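Local coordinates for protein phage terminase large subunit (Thermus phage P7426, PDB 7KS4) that forms the N-terminal ATPase domain of a protein that probably drives viral DNA into empty capsids and cuts the genome, at residues F222-S226 and W227-P231; M197-G201 and G202-G206; F161-S165 and E166-P170. All coordinates share one frame; numbering follows the deposited sequence.

Contact 1. Residues F222-S226 and W227-P231; sequences FHAAS and WDVWP
One face of the W227 indole carries the methyl of A225, a CH-pi contact with A225 CB 3.6 Å from the centroid of the W227 five-membered ring. The methyl sits toward the rim, with W227 CE2 nearest. The W227 side chain gets there with CG between the backbone N and the carbonyl carbon (chi1 54°), which folds the ring back over the residue two before it. R234 makes a cation-pi contact with the same indole, and F249 meets it at a small interplanar angle. The W230 indole has V229 CG1 on one face, toward the rim. H24 meets the W230 ring edge-to-face, and W230 NE1 hydrogen-bonds to the carbonyl of Q45. A225 is the N-cap of the short helix 226-229. A225 N donates to D228 OD2 at 2.8 Å, from above the carboxylate plane. In return, D228 N gives a hydrogen bond to A225 O. At the other end W230 N donates to S226 O at 2.8 Å, in the carbonyl plane. The carboxylate thus satisfies a buried backbone N-H where strand 219-224 ends, and the hydrogen bonds of S226 OG to R44 O and of W230 to Q45 tie this turn to the ADP-binding loop.

Contact 2. Residues M197-G201 and G202-G206; sequences MGWRG and GLKEG. With SO4 (sulfate ion), chain D.
W199 overlaps K204 at the benzene end of its indole, with K204 CD 3.7 Å from W199 CZ2. The two side chains cross at about a right angle. The lysine chain bends at chi3 and chi4, and its end leads away from the ring. The polar edge of the indole also turns to the second segment. W199 NE1 donates to G202 O at 2.9 Å, and the bond is fairly straight, 163° at the hydrogen. The carbonyl oxygen lies close to the ring plane, and the donor is tilted 23° from the carbonyl plane. CG anti to the backbone N (chi1 177°) carries the ring beside the carbonyl carbon and the next peptide, and G201 N lies over the centre of one indole face. G202 has positive phi, which turns the chain here. A water bridges the turn, accepting from G202 N and donating to W199 O. R200 points the other way. Its guanidinium holds a sulfate, probably from the crystallisation liquor, at its edge: R200 NE bonds to SO4 O3 at 3.1 Å and R200 NH2 to SO4 O1 at 2.9 Å. R200 NH1 is bound to F219 O, and T215 OG1 shares the sulfate. This is a surface turn closed by a side-chain-to-backbone bond, in the irregular loop between helix 190-197 and the edge strand 219-224 of the ATPase sheet.

Contact 3. Residues F161-S165 and E166-P170; sequences FSVWS and EAIEP
The W164 indole lies beneath the aliphatic part of E169, and the two side chains cross at a slant. E169 CB sits over one face toward the rim, 4.0 Å from the centroid of the W164 five-membered ring in a CH-pi contact. E169 CG lies above the plane just beyond the CE2-CZ2 rim, 3.8 Å from W164 CZ2. The E169 chain then bends at chi2 (-83°), and its carboxylate plane stands 58° from the ring. I168 meets the same indole differently. Its CG2 branch comes obliquely to the far rim, 3.7 Å from W164 CZ3, and the two side chains are at about a right angle. The other branch of I168 turns to V163, with I168 CD1 3.6 Å from V163 CG1. V163 CG1 lies anti to the backbone N (chi1 180°), which sets that methyl toward the isoleucine.

The backbone between these side chains is not a regular alpha-helix. E166 N bonds to S162 O, and A167 N to V163 O at 3.0 Å. W164 O then accepts twice. E169 N reaches it at 2.9 Å, five residues on and in the carbonyl plane. I168 N comes from above that plane at 3.3 Å from W164 O. This is a wider pi-type turn, and the helix is kinked at P170. P170 CD packs on S165 O.

W164 also packs on A179 and I181 of strand 178-183 and on L153 of strand 150-153, while I168 packs on V151. The side-chain part of the contact is thus mainly apolar, and W164 and I168 also seat helix 161-175 on the sheet of its beta-alpha-beta unit. Along the backbone, two N-H groups share one acceptor where the helix widens, just before P170, which has no N-H to donate to S165 O.

How the contacts relate
The three contacts follow one another in the chain, with contact 3 first, then contact 2, then contact 1. Contacts 1 and 2 touch, although their centres are 15 Å apart: H223 of strand 219-224 packs on W199 and K204, with H223 ND1 3.4 Å from K204 CE. Contact 3 stands apart, its nearest atoms about 8 Å from contact 2 and about 13 Å from contact 1. Contact 1 lies closest to the nucleotide: the W230 side chain is about 6 Å from the bound ADP. In contact 3 the I168 side chain is about 11 Å from that of D154, which binds magnesium in another structure of this protein but not here. Contact 2 is away from the known sites.

Contact 1. Residues F222-S226 and W227-P231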
loop_
_atom_site.group_PDB
_atom_site.type_symbol
_atom_site.label_atom_id
_atom_site.label_comp_id
_atom_site.label_asym_id
_atom_site.label_seq_id
_atom_site.Cartn_x
_atom_site.Cartn_y
_atom_site.Cartn_z
ATOM N N PHE A 222 8.756 7.182 -4.165
ATOM C CA PHE A 222 9.136 6.317 -5.272
ATOM C C PHE A 222 8.333 6.719 -6.497
ATOM O O PHE A 222 7.146 7.052 -6.386
ATOM C CB PHE A 222 8.877 4.854 -4.913
ATOM C CG PHE A 222 9.376 4.486 -3.549
ATOM C CD1 PHE A 222 10.606 3.869 -3.394
ATOM C CD2 PHE A 222 8.631 4.785 -2.416
ATOM C CE1 PHE A 222 11.074 3.545 -2.141
ATOM C CE2 PHE A 222 9.098 4.459 -1.168
ATOM C CZ PHE A 222 10.325 3.836 -1.035
ATOM N N HIS A 223 8.989 6.697 -7.660
ATOM C CA HIS A 223 8.385 7.143 -8.908
ATOM C C HIS A 223 8.745 6.174 -10.025
ATOM O O HIS A 223 9.900 5.759 -10.143
ATOM C CB HIS A 223 8.850 8.552 -9.282
ATOM C CG HIS A 223 8.110 9.126 -10.445
ATOM N ND1 HIS A 223 8.723 9.442 -11.637
ATOM C CD2 HIS A 223 6.796 9.411 -10.608
ATOM C CE1 HIS A 223 7.821 9.913 -12.479
ATOM N NE2 HIS A 223 6.644 9.903 -11.879
ATOM N N ALA A 224 7.759 5.813 -10.842
ATOM C CA ALA A 224 8.025 4.965 -11.996
ATOM C C ALA A 224 6.854 5.054 -12.958
ATOM O O ALA A 224 5.698 4.912 -12.551
ATOM C CB ALA A 224 8.260 3.507 -11.581
ATOM N N ALA A 225 7.160 5.297 -14.229
ATOM C CA ALA A 225 6.175 5.130 -15.279
ATOM C C ALA A 225 5.925 3.646 -15.512
ATOM O O ALA A 225 6.721 2.786 -15.131
ATOM C CB ALA A 225 6.654 5.791 -16.574
ATOM N N SER A 226 4.796 3.345 -16.147
ATOM C CA SER A 226 4.504 1.957 -16.476
ATOM C C SER A 226 5.652 1.331 -17.260
ATOM O O SER A 226 6.003 0.164 -17.043
ATOM C CB SER A 226 3.202 1.875 -17.265
ATOM O OG SER A 226 2.163 2.537 -16.567
ATOM N N TRP A 227 6.267 2.102 -18.158
ATOM C CA TRP A 227 7.336 1.568 -18.991
ATOM C C TRP A 227 8.679 1.531 -18.279
ATOM O O TRP A 227 9.613 0.914 -18.802
ATOM C CB TRP A 227 7.455 2.376 -20.283
ATOM C CG TRP A 227 7.624 3.841 -20.071
ATOM C CD1 TRP A 227 8.765 4.489 -19.710
ATOM C CD2 TRP A 227 6.616 4.850 -20.216
ATOM N NE1 TRP A 227 8.532 5.841 -19.619
ATOM C CE2 TRP A 227 7.220 6.086 -19.928
ATOM C CE3 TRP A 227 5.261 4.825 -20.561
ATOM C CZ2 TRP A 227 6.519 7.288 -19.973
ATOM C CZ3 TRP A 227 4.568 6.020 -20.611
ATOM C CH2 TRP A 227 5.198 7.233 -20.319
ATOM N N ASP A 228 8.806 2.172 -17.113
ATOM C CA ASP A 228 9.969 1.925 -16.268
ATOM C C ASP A 228 9.943 0.509 -15.705
ATOM O O ASP A 228 10.995 -0.126 -15.565
ATOM C CB ASP A 228 10.035 2.937 -15.119
ATOM C CG ASP A 228 10.353 4.344 -15.591
ATOM O OD1 ASP A 228 11.126 4.490 -16.563
ATOM O OD2 ASP A 228 9.833 5.305 -14.983
ATOM N N VAL A 229 8.757 -0.000 -15.382
ATOM C CA VAL A 229 8.634 -1.365 -14.889
ATOM C C VAL A 229 8.515 -2.362 -16.036
ATOM O O VAL A 229 8.997 -3.492 -15.923
ATOM C CB VAL A 229 7.430 -1.491 -13.947
ATOM C CG1 VAL A 229 7.425 -2.873 -13.281
ATOM C CG2 VAL A 229 7.429 -0.360 -12.901
ATOM N N TRP A 230 7.868 -1.966 -17.136
ATOM C CA TRP A 230 7.664 -2.823 -18.301
ATOM C C TRP A 230 8.292 -2.146 -19.513
ATOM O O TRP A 230 7.582 -1.585 -20.362
ATOM C CB TRP A 230 6.179 -3.098 -18.524
ATOM C CG TRP A 230 5.556 -3.844 -17.391
ATOM C CD1 TRP A 230 4.648 -3.365 -16.488
ATOM C CD2 TRP A 230 5.808 -5.205 -17.023
ATOM N NE1 TRP A 230 4.316 -4.348 -15.587
ATOM C CE2 TRP A 230 5.015 -5.488 -15.893
ATOM C CE3 TRP A 230 6.630 -6.214 -17.542
ATOM C CZ2 TRP A 230 5.017 -6.740 -15.273
ATOM C CZ3 TRP A 230 6.631 -7.455 -16.926
ATOM C CH2 TRP A 230 5.831 -7.708 -15.804
ATOM N N PRO A 231 9.620 -2.182 -19.633
ATOM C CA PRO A 231 10.262 -1.530 -20.786
ATOM C C PRO A 231 9.837 -2.118 -22.119
ATOM O O PRO A 231 9.814 -1.403 -23.128
ATOM C CB PRO A 231 11.762 -1.751 -20.534
ATOM C CG PRO A 231 11.879 -2.286 -19.136
ATOM C CD PRO A 231 10.584 -2.938 -18.815
#

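Contact 2. Residues M197-G201 and G202-G206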
loop_
_atom_site.group_PDB
_atom_site.type_symbol
_atom_site.label_atom_id
_atom_site.label_comp_id
_atom_site.label_asym_id
_atom_site.label_seq_id
_atom_site.Cartn_x
_atom_site.Cartn_y
_atom_site.Cartn_z
ATOM N N MET A 197 7.580 15.564 -0.314
ATOM C CA MET A 197 8.215 15.503 1.001
ATOM C C MET A 197 9.241 14.384 1.080
ATOM O O MET A 197 10.165 14.450 1.902
ATOM C CB MET A 197 7.158 15.309 2.089
ATOM C CG MET A 197 6.312 16.540 2.336
ATOM S SD MET A 197 4.925 16.212 3.418
ATOM C CE MET A 197 3.996 17.727 3.163
ATOM N N GLY A 198 9.086 13.345 0.265
ATOM C CA GLY A 198 10.006 12.227 0.293
ATOM C C GLY A 198 10.816 12.046 -0.975
ATOM O O GLY A 198 11.488 11.022 -1.128
ATOM N N TRP A 199 10.790 13.015 -1.889
ATOM C CA TRP A 199 11.405 12.820 -3.199
ATOM C C TRP A 199 12.860 13.277 -3.154
ATOM O O TRP A 199 13.142 14.471 -3.020
ATOM C CB TRP A 199 10.647 13.555 -4.299
ATOM C CG TRP A 199 11.345 13.385 -5.614
ATOM C CD1 TRP A 199 11.970 14.355 -6.347
ATOM C CD2 TRP A 199 11.533 12.156 -6.332
ATOM N NE1 TRP A 199 12.520 13.810 -7.483
ATOM C CE2 TRP A 199 12.267 12.462 -7.497
ATOM C CE3 TRP A 199 11.142 10.832 -6.108
ATOM C CZ2 TRP A 199 12.613 11.493 -8.436
ATOM C CZ3 TRP A 199 11.494 9.865 -7.042
ATOM C CH2 TRP A 199 12.223 10.203 -8.189
ATOM N N ARG A 200 13.783 12.325 -3.277
ATOM C CA ARG A 200 15.212 12.620 -3.281
ATOM C C ARG A 200 15.879 12.221 -4.596
ATOM O O ARG A 200 17.111 12.152 -4.666
ATOM C CB ARG A 200 15.890 11.926 -2.098
ATOM C CG ARG A 200 15.317 12.346 -0.767
ATOM C CD ARG A 200 16.001 11.670 0.404
ATOM N NE ARG A 200 15.426 12.133 1.663
ATOM C CZ ARG A 200 14.250 11.731 2.140
ATOM N NH1 ARG A 200 13.524 10.844 1.469
ATOM N NH2 ARG A 200 13.801 12.218 3.288
ATOM N N GLY A 201 15.098 11.959 -5.639
ATOM C CA GLY A 201 15.642 11.531 -6.911
ATOM C C GLY A 201 16.041 12.645 -7.857
ATOM O O GLY A 201 16.337 12.372 -9.025
ATOM N N GLY A 202 16.055 13.889 -7.394
ATOM C CA GLY A 202 16.511 14.988 -8.211
ATOM C C GLY A 202 15.507 15.417 -9.269
ATOM O O GLY A 202 14.385 14.914 -9.378
ATOM N N LEU A 203 15.956 16.386 -10.066
ATOM C CA LEU A 203 15.131 16.941 -11.127
ATOM C C LEU A 203 14.636 15.835 -12.049
ATOM O O LEU A 203 15.414 14.991 -12.503
ATOM C CB LEU A 203 15.942 17.975 -11.911
ATOM C CG LEU A 203 15.263 18.780 -13.022
ATOM C CD1 LEU A 203 13.822 19.151 -12.692
ATOM C CD2 LEU A 203 16.085 20.040 -13.301
ATOM N N LYS A 204 13.334 15.832 -12.318
ATOM C CA LYS A 204 12.757 14.872 -13.246
ATOM C C LYS A 204 11.550 15.495 -13.932
ATOM O O LYS A 204 10.717 16.132 -13.282
ATOM C CB LYS A 204 12.360 13.573 -12.532
ATOM C CG LYS A 204 13.435 12.482 -12.629
ATOM C CD LYS A 204 12.956 11.133 -12.108
ATOM C CE LYS A 204 11.718 10.635 -12.850
ATOM N NZ LYS A 204 11.875 10.734 -14.329
ATOM N N GLU A 205 11.473 15.322 -15.249
ATOM C CA GLU A 205 10.325 15.806 -15.997
ATOM C C GLU A 205 9.046 15.180 -15.455
ATOM O O GLU A 205 9.029 14.031 -15.005
ATOM C CB GLU A 205 10.488 15.487 -17.486
ATOM C CG GLU A 205 9.383 16.045 -18.377
ATOM C CD GLU A 205 9.607 15.745 -19.852
ATOM O OE1 GLU A 205 10.764 15.459 -20.237
ATOM O OE2 GLU A 205 8.626 15.792 -20.625
ATOM N N GLY A 206 7.964 15.955 -15.489
ATOM C CA GLY A 206 6.696 15.515 -14.954
ATOM C C GLY A 206 6.498 15.776 -13.473
ATOM O O GLY A 206 5.367 15.637 -12.986
HETATM S S SO4 D . 16.299 14.346 4.803
HETATM O O1 SO4 D . 14.872 14.551 4.582
HETATM O O2 SO4 D . 16.503 13.178 5.656
HETATM O O3 SO4 D . 16.976 14.134 3.526
HETATM O O4 SO4 D . 16.853 15.530 5.456
HETATM O O HOH W 1 14.767 15.673 -5.609
#

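Contact 3. Residues F161-S165 and E166-P170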
loop_
_atom_site.group_PDB
_atom_site.type_symbol
_atom_site.label_atom_id
_atom_site.label_comp_id
_atom_site.label_asym_id
_atom_site.label_seq_id
_atom_site.Cartn_x
_atom_site.Cartn_y
_atom_site.Cartn_z
ATOM N N PHE A 161 -8.137 14.707 0.900
ATOM C CA PHE A 161 -7.141 14.901 1.950
ATOM C C PHE A 161 -7.748 14.759 3.336
ATOM O O PHE A 161 -7.082 14.279 4.262
ATOM C CB PHE A 161 -6.485 16.279 1.828
ATOM C CG PHE A 161 -5.422 16.522 2.858
ATOM C CD1 PHE A 161 -4.282 15.738 2.886
ATOM C CD2 PHE A 161 -5.570 17.518 3.809
ATOM C CE1 PHE A 161 -3.303 15.942 3.834
ATOM C CE2 PHE A 161 -4.590 17.734 4.758
ATOM C CZ PHE A 161 -3.453 16.940 4.771
ATOM N N SER A 162 -9.009 15.167 3.497
ATOM C CA SER A 162 -9.649 15.142 4.806
ATOM C C SER A 162 -9.696 13.732 5.380
ATOM O O SER A 162 -9.578 13.546 6.598
ATOM C CB SER A 162 -11.061 15.718 4.707
ATOM O OG SER A 162 -11.838 15.000 3.766
ATOM N N VAL A 163 -9.890 12.724 4.530
ATOM C CA VAL A 163 -9.839 11.348 5.015
ATOM C C VAL A 163 -8.496 11.083 5.683
ATOM O O VAL A 163 -8.432 10.513 6.779
ATOM C CB VAL A 163 -10.120 10.361 3.866
ATOM C CG1 VAL A 163 -10.061 8.920 4.361
ATOM C CG2 VAL A 163 -11.491 10.638 3.246
ATOM N N TRP A 164 -7.405 11.526 5.057
ATOM C CA TRP A 164 -6.092 11.365 5.671
ATOM C C TRP A 164 -5.972 12.205 6.940
ATOM O O TRP A 164 -5.715 11.679 8.029
ATOM C CB TRP A 164 -4.986 11.740 4.677
ATOM C CG TRP A 164 -3.659 11.845 5.356
ATOM C CD1 TRP A 164 -3.045 12.987 5.778
ATOM C CD2 TRP A 164 -2.800 10.763 5.738
ATOM N NE1 TRP A 164 -1.854 12.687 6.386
ATOM C CE2 TRP A 164 -1.679 11.327 6.375
ATOM C CE3 TRP A 164 -2.870 9.372 5.603
ATOM C CZ2 TRP A 164 -0.636 10.553 6.871
ATOM C CZ3 TRP A 164 -1.837 8.608 6.094
ATOM C CH2 TRP A 164 -0.730 9.197 6.720
ATOM N N SER A 165 -6.168 13.524 6.819
ATOM C CA SER A 165 -5.829 14.422 7.922
ATOM C C SER A 165 -6.662 14.128 9.162
ATOM O O SER A 165 -6.161 14.208 10.290
ATOM C CB SER A 165 -6.015 15.881 7.496
ATOM O OG SER A 165 -7.369 16.156 7.195
ATOM N N GLU A 166 -7.937 13.798 8.978
ATOM C CA GLU A 166 -8.860 13.680 10.097
ATOM C C GLU A 166 -9.100 12.241 10.537
ATOM O O GLU A 166 -9.221 11.982 11.738
ATOM C CB GLU A 166 -10.194 14.340 9.728
ATOM C CG GLU A 166 -10.057 15.828 9.382
ATOM C CD GLU A 166 -11.353 16.447 8.887
ATOM O OE1 GLU A 166 -12.377 15.732 8.836
ATOM O OE2 GLU A 166 -11.349 17.652 8.550
ATOM N N ALA A 167 -9.152 11.291 9.603
ATOM C CA ALA A 167 -9.607 9.944 9.922
ATOM C C ALA A 167 -8.500 8.898 9.963
ATOM O O ALA A 167 -8.737 7.808 10.497
ATOM C CB ALA A 167 -10.673 9.496 8.913
ATOM N N ILE A 168 -7.312 9.184 9.424
ATOM C CA ILE A 168 -6.253 8.176 9.353
ATOM C C ILE A 168 -5.032 8.627 10.145
ATOM O O ILE A 168 -4.602 7.940 11.076
ATOM C CB ILE A 168 -5.893 7.873 7.888
ATOM C CG1 ILE A 168 -7.107 7.278 7.179
ATOM C CG2 ILE A 168 -4.713 6.906 7.793
ATOM C CD1 ILE A 168 -7.087 7.496 5.702
ATOM N N GLU A 169 -4.478 9.788 9.803
ATOM C CA GLU A 169 -3.229 10.214 10.430
ATOM C C GLU A 169 -3.292 10.268 11.952
ATOM O O GLU A 169 -2.310 9.859 12.593
ATOM C CB GLU A 169 -2.811 11.576 9.867
ATOM C CG GLU A 169 -1.399 12.022 10.266
ATOM C CD GLU A 169 -1.347 12.676 11.643
ATOM O OE1 GLU A 169 -2.399 13.162 12.115
ATOM O OE2 GLU A 169 -0.257 12.698 12.257
ATOM N N PRO A 170 -4.361 10.762 12.587
ATOM C CA PRO A 170 -4.338 10.843 14.058
ATOM C C PRO A 170 -4.151 9.497 14.729
ATOM O O PRO A 170 -3.354 9.386 15.667
ATOM C CB PRO A 170 -5.700 11.473 14.398
ATOM C CG PRO A 170 -6.130 12.171 13.133
ATOM C CD PRO A 170 -5.604 11.316 12.023
#